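Local coordinates for protein homospermidine synthase (Legionella pneumophila subsp. pneumophila str. Philadelphia 1, PDB 2PH5) that probably acts as a homospermidine synthase, making the polyamine homospermidine, and binds NAD in a Rossmann-type nucleotide-binding domain, at residues 113-118 / 153-158; 293-298 / 416-421. All blocks are in the same frame, centred on the assembly; numbering follows the deposited sequence.

Interaction 1. Residues 113-118 / 153-158; sequences AATEPW and LITHGA. With NAD (nicotinamide-adenine-dinucleotide), chain C.
Thr155 lays its methyl against the backbone of Ala114 and Thr115, and this van der Waals packing joins the two loops. CG2, anti to the carbonyl carbon, lies 3.8 Å from Thr115 N and is also near Ala114 CA. Beyond it, the backbone of Ala113 rests on Thr155, with Ala113 C 3.8 Å from Thr155 CA. No hydrogen bond crosses between the two segments. The hydroxyl of Thr155 turns back on its own chain instead: OG1 donates to Ile154 O at 2.7 Å, at a C=O...donor angle of 88° and from above the carbonyl plane.

What the two loops share is the cofactor. Ala113 CB packs 3.4 Å from C2N of the nicotinamide ring, and Ala114 CB is pressed close to O2D of its ribose, 3.1 Å away. From the second loop, Gly157 CA lies 3.0 Å from the carboxamide nitrogen N7N, while Ala158 N makes a weak, bent hydrogen bond to the carboxamide oxygen O7N.

These loops leave the C-terminal ends of neighbouring parallel strands 109-112 and 152-153, the Rossmann arrangement; Gly157 N-caps helix 158-176, and helices 96-106 and 134-142 receive the side chain of Thr115.

Interaction 2. Residues 293-298 / 416-421; sequences HAETIS and VEPEEV
Glu295 points the tip of its side chain at both Pro418 and Glu419. The chain is extended beyond CG, which carries the carboxylate across to the short 3-10 turn 418-420. OE1 sits 3.0 Å from Pro418 CG, a tight approach, and 3.7 Å from Glu419 OE1. The two carboxylate planes stand 85° apart. OE2, the other oxygen of Glu295, accepts a hydrogen bond from Gly161 N in the first turn of helix 158-176.

Further along, Ser298 has OG between its backbone N and carbonyl carbon (chi1 58°). There it donates to Glu419 OE2 at 3.1 Å, meeting the syn lone pair, and its CB packs 3.4 Å from the same oxygen. Glu417 OE2 is a more distant neighbour of Ser298 CB; its acid group is held by a salt bridge to Arg138.

Two buried carboxylates thus lie close, and the contact would be repulsive if both are ionised. Gly161 N, at the amino end of helix 158-176, and Ser298 OG would each offset part of that charge. The pair sits beside the cofactor site: Glu295 lies against Pro160, an NAD-binding residue, its side chain about 7 Å from the bound NAD at the nearest atoms.

Overall arrangement
From the N terminus, the chain first runs through the Rossmann strands to residues 113-118. Interaction 1 then closes a loop of 34 residues that carries helix 134-142 and an unmodelled piece, 121-130, bringing 153-158 back beside the exit of strand 109-112. Only later does interaction 2 open, and it closes a much longer loop of 117 residues from helix 295-302, through much of the mixed sheet, to the turn after strand 415-416. The loops lie in series, neither nesting nor crossing. They still meet in space: the probable hydrogen bond from Ile154 N to Val416 O joins the residue just past strand 152-153 to strand 415-416, so a late segment forms an outermost strand, within this chain, of the parallel sheet.

Interaction 1. Residues 113-118 / 153-158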
ATOM      1  N   ALA A 113      22.705 -11.949  14.992  1.00 21.16           N
ATOM      2  CA  ALA A 113      22.231 -11.460  13.710  1.00 21.99           C
ATOM      3  C   ALA A 113      22.027  -9.945  13.799  1.00 23.79           C
ATOM      4  O   ALA A 113      21.630  -9.308  12.826  1.00 23.34           O
ATOM      5  CB  ALA A 113      20.933 -12.170  13.336  1.00 18.67           C
ATOM      6  N   ALA A 114      22.299  -9.369  14.971  1.00 24.80           N
ATOM      7  CA  ALA A 114      22.171  -7.920  15.160  1.00 26.05           C
ATOM      8  C   ALA A 114      22.615  -7.468  16.556  1.00 25.85           C
ATOM      9  O   ALA A 114      22.371  -8.155  17.554  1.00 24.76           O
ATOM     10  CB  ALA A 114      20.727  -7.469  14.898  1.00 22.84           C
ATOM     11  N   THR A 115      23.269  -6.311  16.624  1.00 26.13           N
ATOM     12  CA  THR A 115      23.734  -5.783  17.902  1.00 27.53           C
ATOM     13  C   THR A 115      22.578  -5.126  18.641  1.00 27.45           C
ATOM     14  O   THR A 115      21.906  -4.254  18.107  1.00 27.08           O
ATOM     15  CB  THR A 115      24.879  -4.771  17.704  1.00 29.15           C
ATOM     16  OG1 THR A 115      26.036  -5.463  17.215  1.00 29.86           O
ATOM     17  CG2 THR A 115      25.223  -4.083  19.022  1.00 28.99           C
ATOM     18  N   GLU A 116      22.347  -5.559  19.874  1.00 29.27           N
ATOM     19  CA  GLU A 116      21.250  -5.034  20.679  1.00 30.67           C
ATOM     20  C   GLU A 116      21.703  -4.599  22.076  1.00 30.07           C
ATOM     21  O   GLU A 116      22.673  -5.127  22.627  1.00 30.19           O
ATOM     22  CB  GLU A 116      20.164  -6.104  20.819  1.00 31.39           C
ATOM     23  CG  GLU A 116      19.492  -6.509  19.524  1.00 35.45           C
ATOM     24  CD  GLU A 116      18.351  -5.584  19.147  1.00 38.47           C
ATOM     25  OE1 GLU A 116      17.497  -5.320  20.021  1.00 39.52           O
ATOM     26  OE2 GLU A 116      18.298  -5.132  17.979  1.00 41.17           O
ATOM     27  N   PRO A 117      20.997  -3.626  22.667  1.00 29.99           N
ATOM     28  CA  PRO A 117      21.299  -3.106  24.002  1.00 28.10           C
ATOM     29  C   PRO A 117      20.302  -3.710  24.993  1.00 28.07           C
ATOM     30  O   PRO A 117      19.456  -4.508  24.602  1.00 26.68           O
ATOM     31  CB  PRO A 117      21.066  -1.619  23.829  1.00 28.99           C
ATOM     32  CG  PRO A 117      19.792  -1.628  23.020  1.00 30.57           C
ATOM     33  CD  PRO A 117      20.038  -2.739  21.977  1.00 30.91           C
ATOM     34  N   TRP A 118      20.395  -3.332  26.265  1.00 28.88           N
ATOM     35  CA  TRP A 118      19.455  -3.834  27.262  1.00 29.96           C
ATOM     36  C   TRP A 118      18.087  -3.202  27.002  1.00 33.80           C
ATOM     37  O   TRP A 118      18.004  -2.056  26.550  1.00 33.51           O
ATOM     38  CB  TRP A 118      19.915  -3.480  28.676  1.00 26.08           C
ATOM     39  CG  TRP A 118      21.039  -4.326  29.188  1.00 24.95           C
ATOM     40  CD1 TRP A 118      22.324  -3.928  29.434  1.00 21.90           C
ATOM     41  CD2 TRP A 118      20.981  -5.720  29.521  1.00 22.38           C
ATOM     42  NE1 TRP A 118      23.065  -4.988  29.900  1.00 21.29           N
ATOM     43  CE2 TRP A 118      22.264  -6.099  29.963  1.00 21.30           C
ATOM     44  CE3 TRP A 118      19.967  -6.684  29.488  1.00 20.38           C
ATOM     45  CZ2 TRP A 118      22.562  -7.399  30.370  1.00 22.01           C
ATOM     46  CZ3 TRP A 118      20.260  -7.980  29.894  1.00 21.33           C
ATOM     47  CH2 TRP A 118      21.547  -8.325  30.329  1.00 22.65           C
ATOM     48  N   LEU A 153      31.268 -13.267  16.159  1.00 24.19           N
ATOM     49  CA  LEU A 153      30.785 -12.806  14.858  1.00 23.07           C
ATOM     50  C   LEU A 153      29.503 -12.013  15.062  1.00 23.00           C
ATOM     51  O   LEU A 153      28.508 -12.550  15.542  1.00 24.10           O
ATOM     52  CB  LEU A 153      30.503 -14.010  13.946  1.00 23.77           C
ATOM     53  CG  LEU A 153      30.270 -13.730  12.454  1.00 23.35           C
ATOM     54  CD1 LEU A 153      31.516 -13.085  11.858  1.00 22.61           C
ATOM     55  CD2 LEU A 153      29.944 -15.026  11.725  1.00 22.43           C
ATOM     56  N   ILE A 154      29.523 -10.739  14.695  1.00 23.31           N
ATOM     57  CA  ILE A 154      28.351  -9.896  14.885  1.00 25.01           C
ATOM     58  C   ILE A 154      27.593  -9.547  13.610  1.00 24.34           C
ATOM     59  O   ILE A 154      28.139  -9.604  12.510  1.00 24.85           O
ATOM     60  CB  ILE A 154      28.735  -8.590  15.614  1.00 25.09           C
ATOM     61  CG1 ILE A 154      29.805  -7.842  14.810  1.00 26.09           C
ATOM     62  CG2 ILE A 154      29.241  -8.917  17.008  1.00 24.05           C
ATOM     63  CD1 ILE A 154      30.231  -6.511  15.420  1.00 23.30           C
ATOM     64  N   THR A 155      26.324  -9.185  13.784  1.00 23.62           N
ATOM     65  CA  THR A 155      25.437  -8.808  12.689  1.00 23.00           C
ATOM     66  C   THR A 155      25.631  -9.695  11.475  1.00 23.36           C
ATOM     67  O   THR A 155      25.810  -9.199  10.363  1.00 21.33           O
ATOM     68  CB  THR A 155      25.663  -7.343  12.262  1.00 23.20           C
ATOM     69  OG1 THR A 155      27.040  -7.154  11.919  1.00 21.78           O
ATOM     70  CG2 THR A 155      25.296  -6.383  13.401  1.00 23.21           C
ATOM     71  N   HIS A 156      25.589 -11.008  11.689  1.00 23.07           N
ATOM     72  CA  HIS A 156      25.781 -11.938  10.589  1.00 22.87           C
ATOM     73  C   HIS A 156      24.510 -12.694  10.227  1.00 23.49           C
ATOM     74  O   HIS A 156      24.408 -13.898  10.456  1.00 23.89           O
ATOM     75  CB  HIS A 156      26.896 -12.928  10.917  1.00 22.70           C
ATOM     76  CG  HIS A 156      27.350 -13.729   9.737  1.00 24.15           C
ATOM     77  ND1 HIS A 156      28.377 -13.325   8.913  1.00 25.36           N
ATOM     78  CD2 HIS A 156      26.870 -14.877   9.202  1.00 25.13           C
ATOM     79  CE1 HIS A 156      28.508 -14.187   7.920  1.00 23.26           C
ATOM     80  NE2 HIS A 156      27.605 -15.136   8.071  1.00 23.58           N
ATOM     81  N   GLY A 157      23.537 -11.976   9.673  1.00 24.19           N
ATOM     82  CA  GLY A 157      22.292 -12.602   9.254  1.00 23.24           C
ATOM     83  C   GLY A 157      22.244 -12.459   7.747  1.00 24.66           C
ATOM     84  O   GLY A 157      23.294 -12.389   7.117  1.00 25.82           O
ATOM     85  N   ALA A 158      21.052 -12.416   7.161  1.00 25.54           N
ATOM     86  CA  ALA A 158      20.943 -12.256   5.718  1.00 26.15           C
ATOM     87  C   ALA A 158      21.399 -10.819   5.436  1.00 28.60           C
ATOM     88  O   ALA A 158      22.262 -10.577   4.597  1.00 28.82           O
ATOM     89  CB  ALA A 158      19.507 -12.483   5.259  1.00 26.47           C
TER
HETATM   90  PA  NAD C 501      11.567 -12.317  17.981  1.00 27.86           P
HETATM   91  O1A NAD C 501      11.015 -11.114  18.696  1.00 26.13           O
HETATM   92  O2A NAD C 501      10.635 -13.123  17.145  1.00 27.37           O
HETATM   93  O5B NAD C 501      12.287 -13.324  19.028  1.00 25.38           O
HETATM   94  C5B NAD C 501      13.196 -12.823  20.004  1.00 27.00           C
HETATM   95  C4B NAD C 501      13.218 -13.805  21.191  1.00 29.21           C
HETATM   96  O4B NAD C 501      14.095 -13.243  22.143  1.00 29.00           O
HETATM   97  C3B NAD C 501      11.865 -14.001  21.882  1.00 28.14           C
HETATM   98  O3B NAD C 501      11.533 -15.391  21.937  1.00 29.26           O
HETATM   99  C2B NAD C 501      12.058 -13.412  23.251  1.00 28.91           C
HETATM  100  O2B NAD C 501      11.318 -14.025  24.282  1.00 28.66           O
HETATM  101  C1B NAD C 501      13.575 -13.454  23.440  1.00 28.62           C
HETATM  102  N9A NAD C 501      14.139 -12.411  24.306  1.00 29.31           N
HETATM  103  C8A NAD C 501      13.600 -11.120  24.446  1.00 29.97           C
HETATM  104  N7A NAD C 501      13.722 -10.667  25.709  1.00 29.74           N
HETATM  105  C5A NAD C 501      14.325 -11.655  26.410  1.00 30.34           C
HETATM  106  C6A NAD C 501      14.705 -11.738  27.749  1.00 29.38           C
HETATM  107  N6A NAD C 501      14.530 -10.755  28.633  1.00 26.74           N
HETATM  108  N1A NAD C 501      15.309 -12.919  28.159  1.00 29.57           N
HETATM  109  C2A NAD C 501      15.530 -13.976  27.300  1.00 28.17           C
HETATM  110  N3A NAD C 501      15.170 -13.914  25.974  1.00 29.92           N
HETATM  111  C4A NAD C 501      14.578 -12.751  25.570  1.00 29.62           C
HETATM  112  O3  NAD C 501      12.701 -11.744  17.039  1.00 28.99           O
HETATM  113  PN  NAD C 501      13.765 -12.436  16.056  1.00 29.46           P
HETATM  114  O1N NAD C 501      13.702 -11.708  14.767  1.00 29.57           O
HETATM  115  O2N NAD C 501      13.516 -13.921  16.070  1.00 25.34           O
HETATM  116  O5D NAD C 501      15.010 -11.997  16.932  1.00 32.91           O
HETATM  117  C5D NAD C 501      16.361 -12.249  16.637  1.00 34.33           C
HETATM  118  C4D NAD C 501      16.874 -10.966  16.018  1.00 35.46           C
HETATM  119  O4D NAD C 501      17.465 -11.261  14.781  1.00 35.99           O
HETATM  120  C3D NAD C 501      16.919  -9.463  16.204  1.00 35.59           C
HETATM  121  O3D NAD C 501      17.999  -9.071  17.037  1.00 35.53           O
HETATM  122  C2D NAD C 501      17.063  -8.978  14.772  1.00 35.56           C
HETATM  123  O2D NAD C 501      17.615  -7.697  14.666  1.00 37.50           O
HETATM  124  C1D NAD C 501      17.883 -10.083  14.118  1.00 34.30           C
HETATM  125  N1N NAD C 501      17.613 -10.356  12.686  1.00 33.51           N
HETATM  126  C2N NAD C 501      18.622 -10.242  11.757  1.00 32.92           C
HETATM  127  C3N NAD C 501      18.317 -10.537  10.411  1.00 32.90           C
HETATM  128  C7N NAD C 501      19.348 -10.456   9.339  1.00 31.18           C
HETATM  129  O7N NAD C 501      18.957 -10.780   8.064  1.00 32.78           O
HETATM  130  N7N NAD C 501      20.598 -10.118   9.572  1.00 30.93           N
HETATM  131  C4N NAD C 501      17.000 -10.942  10.020  1.00 33.89           C
HETATM  132  C5N NAD C 501      15.996 -11.041  11.006  1.00 33.84           C
HETATM  133  C6N NAD C 501      16.285 -10.757  12.327  1.00 32.74           C

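Interaction 2. Residues 293-298 / 416-421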
ATOM      1  N   HIS A 293      19.153   0.629   8.161  1.00 46.42           N
ATOM      2  CA  HIS A 293      19.822  -0.587   8.651  1.00 51.26           C
ATOM      3  C   HIS A 293      21.186  -0.330   9.292  1.00 53.27           C
ATOM      4  O   HIS A 293      21.707   0.789   9.264  1.00 54.08           O
ATOM      5  CB  HIS A 293      19.954  -1.640   7.547  1.00 52.63           C
ATOM      6  CG  HIS A 293      19.074  -2.839   7.749  1.00 52.87           C
ATOM      7  ND1 HIS A 293      19.268  -3.747   8.770  1.00 51.93           N
ATOM      8  CD2 HIS A 293      17.997  -3.280   7.057  1.00 52.24           C
ATOM      9  CE1 HIS A 293      18.350  -4.693   8.697  1.00 52.46           C
ATOM     10  NE2 HIS A 293      17.565  -4.434   7.665  1.00 51.86           N
ATOM     11  N   ALA A 294      21.761  -1.377   9.872  1.00 55.21           N
ATOM     12  CA  ALA A 294      23.049  -1.255  10.549  1.00 57.02           C
ATOM     13  C   ALA A 294      24.233  -1.278   9.596  1.00 57.15           C
ATOM     14  O   ALA A 294      25.076  -0.379   9.619  1.00 59.40           O
ATOM     15  CB  ALA A 294      23.196  -2.370  11.585  1.00 57.52           C
ATOM     16  N   GLU A 295      24.282  -2.311   8.761  1.00 56.71           N
ATOM     17  CA  GLU A 295      25.370  -2.494   7.808  1.00 56.18           C
ATOM     18  C   GLU A 295      25.482  -1.419   6.724  1.00 54.88           C
ATOM     19  O   GLU A 295      26.123  -1.638   5.694  1.00 55.24           O
ATOM     20  CB  GLU A 295      25.257  -3.877   7.148  1.00 58.38           C
ATOM     21  CG  GLU A 295      26.482  -4.775   7.357  1.00 59.62           C
ATOM     22  CD  GLU A 295      26.370  -6.121   6.654  1.00 59.15           C
ATOM     23  OE1 GLU A 295      27.347  -6.898   6.703  1.00 62.12           O
ATOM     24  OE2 GLU A 295      25.314  -6.407   6.056  1.00 56.85           O
ATOM     25  N   THR A 296      24.858  -0.265   6.943  1.00 51.10           N
ATOM     26  CA  THR A 296      24.941   0.810   5.962  1.00 47.16           C
ATOM     27  C   THR A 296      26.240   1.578   6.188  1.00 44.83           C
ATOM     28  O   THR A 296      27.007   1.807   5.256  1.00 43.66           O
ATOM     29  CB  THR A 296      23.757   1.798   6.077  1.00 47.16           C
ATOM     30  OG1 THR A 296      22.528   1.095   5.875  1.00 48.32           O
ATOM     31  CG2 THR A 296      23.879   2.899   5.039  1.00 45.48           C
ATOM     32  N   ILE A 297      26.488   1.958   7.436  1.00 41.34           N
ATOM     33  CA  ILE A 297      27.691   2.700   7.769  1.00 39.83           C
ATOM     34  C   ILE A 297      28.944   1.835   7.670  1.00 39.08           C
ATOM     35  O   ILE A 297      29.986   2.279   7.183  1.00 35.56           O
ATOM     36  CB  ILE A 297      27.598   3.277   9.184  1.00 40.93           C
ATOM     37  CG1 ILE A 297      26.283   4.045   9.336  1.00 42.24           C
ATOM     38  CG2 ILE A 297      28.805   4.167   9.465  1.00 40.98           C
ATOM     39  CD1 ILE A 297      25.984   5.007   8.201  1.00 42.12           C
ATOM     40  N   SER A 298      28.833   0.595   8.134  1.00 39.62           N
ATOM     41  CA  SER A 298      29.954  -0.332   8.097  1.00 40.37           C
ATOM     42  C   SER A 298      30.375  -0.642   6.659  1.00 40.46           C
ATOM     43  O   SER A 298      31.566  -0.696   6.358  1.00 42.38           O
ATOM     44  CB  SER A 298      29.591  -1.623   8.834  1.00 40.36           C
ATOM     45  OG  SER A 298      28.448  -2.233   8.258  1.00 44.55           O
ATOM     46  N   VAL A 416      34.459  -9.865  15.405  1.00 28.81           N
ATOM     47  CA  VAL A 416      34.597  -9.689  13.965  1.00 28.04           C
ATOM     48  C   VAL A 416      33.276  -9.377  13.273  1.00 26.91           C
ATOM     49  O   VAL A 416      32.213  -9.803  13.719  1.00 25.98           O
ATOM     50  CB  VAL A 416      35.235 -10.946  13.307  1.00 28.47           C
ATOM     51  CG1 VAL A 416      36.612 -11.204  13.904  1.00 30.20           C
ATOM     52  CG2 VAL A 416      34.351 -12.156  13.511  1.00 29.90           C
ATOM     53  N   GLU A 417      33.346  -8.606  12.191  1.00 27.79           N
ATOM     54  CA  GLU A 417      32.153  -8.256  11.420  1.00 27.29           C
ATOM     55  C   GLU A 417      32.167  -9.034  10.116  1.00 26.92           C
ATOM     56  O   GLU A 417      33.226  -9.420   9.632  1.00 26.03           O
ATOM     57  CB  GLU A 417      32.116  -6.761  11.141  1.00 27.21           C
ATOM     58  CG  GLU A 417      31.904  -5.949  12.392  1.00 31.09           C
ATOM     59  CD  GLU A 417      31.750  -4.474  12.118  1.00 33.20           C
ATOM     60  OE1 GLU A 417      32.695  -3.868  11.563  1.00 34.93           O
ATOM     61  OE2 GLU A 417      30.681  -3.920  12.459  1.00 33.04           O
ATOM     62  N   PRO A 418      30.987  -9.269   9.524  1.00 28.53           N
ATOM     63  CA  PRO A 418      30.942 -10.022   8.271  1.00 30.36           C
ATOM     64  C   PRO A 418      31.903  -9.544   7.180  1.00 32.36           C
ATOM     65  O   PRO A 418      32.355 -10.350   6.368  1.00 33.35           O
ATOM     66  CB  PRO A 418      29.466  -9.940   7.871  1.00 29.87           C
ATOM     67  CG  PRO A 418      28.981  -8.692   8.543  1.00 29.46           C
ATOM     68  CD  PRO A 418      29.654  -8.748   9.877  1.00 27.93           C
ATOM     69  N   GLU A 419      32.236  -8.253   7.170  1.00 34.22           N
ATOM     70  CA  GLU A 419      33.164  -7.722   6.168  1.00 35.71           C
ATOM     71  C   GLU A 419      34.563  -8.325   6.286  1.00 36.36           C
ATOM     72  O   GLU A 419      35.309  -8.379   5.306  1.00 37.61           O
ATOM     73  CB  GLU A 419      33.274  -6.197   6.266  1.00 35.86           C
ATOM     74  CG  GLU A 419      32.051  -5.454   5.753  1.00 37.48           C
ATOM     75  CD  GLU A 419      30.980  -5.292   6.811  1.00 38.23           C
ATOM     76  OE1 GLU A 419      30.830  -6.202   7.656  1.00 38.46           O
ATOM     77  OE2 GLU A 419      30.285  -4.256   6.787  1.00 37.46           O
ATOM     78  N   GLU A 420      34.909  -8.771   7.487  1.00 35.55           N
ATOM     79  CA  GLU A 420      36.208  -9.371   7.741  1.00 35.73           C
ATOM     80  C   GLU A 420      36.233 -10.880   7.480  1.00 37.23           C
ATOM     81  O   GLU A 420      37.242 -11.544   7.744  1.00 38.52           O
ATOM     82  CB  GLU A 420      36.623  -9.108   9.183  1.00 35.93           C
ATOM     83  CG  GLU A 420      36.834  -7.649   9.518  1.00 39.37           C
ATOM     84  CD  GLU A 420      36.818  -7.404  11.014  1.00 42.83           C
ATOM     85  OE1 GLU A 420      35.710  -7.359  11.593  1.00 44.04           O
ATOM     86  OE2 GLU A 420      37.908  -7.274  11.615  1.00 45.91           O
ATOM     87  N   VAL A 421      35.134 -11.424   6.966  1.00 35.39           N
ATOM     88  CA  VAL A 421      35.050 -12.855   6.684  1.00 34.78           C
ATOM     89  C   VAL A 421      35.113 -13.135   5.183  1.00 35.12           C
ATOM     90  O   VAL A 421      34.561 -12.378   4.375  1.00 35.83           O
ATOM     91  CB  VAL A 421      33.735 -13.442   7.261  1.00 35.63           C
ATOM     92  CG1 VAL A 421      33.700 -14.957   7.096  1.00 31.54           C
ATOM     93  CG2 VAL A 421      33.605 -13.052   8.721  1.00 35.66           C
TER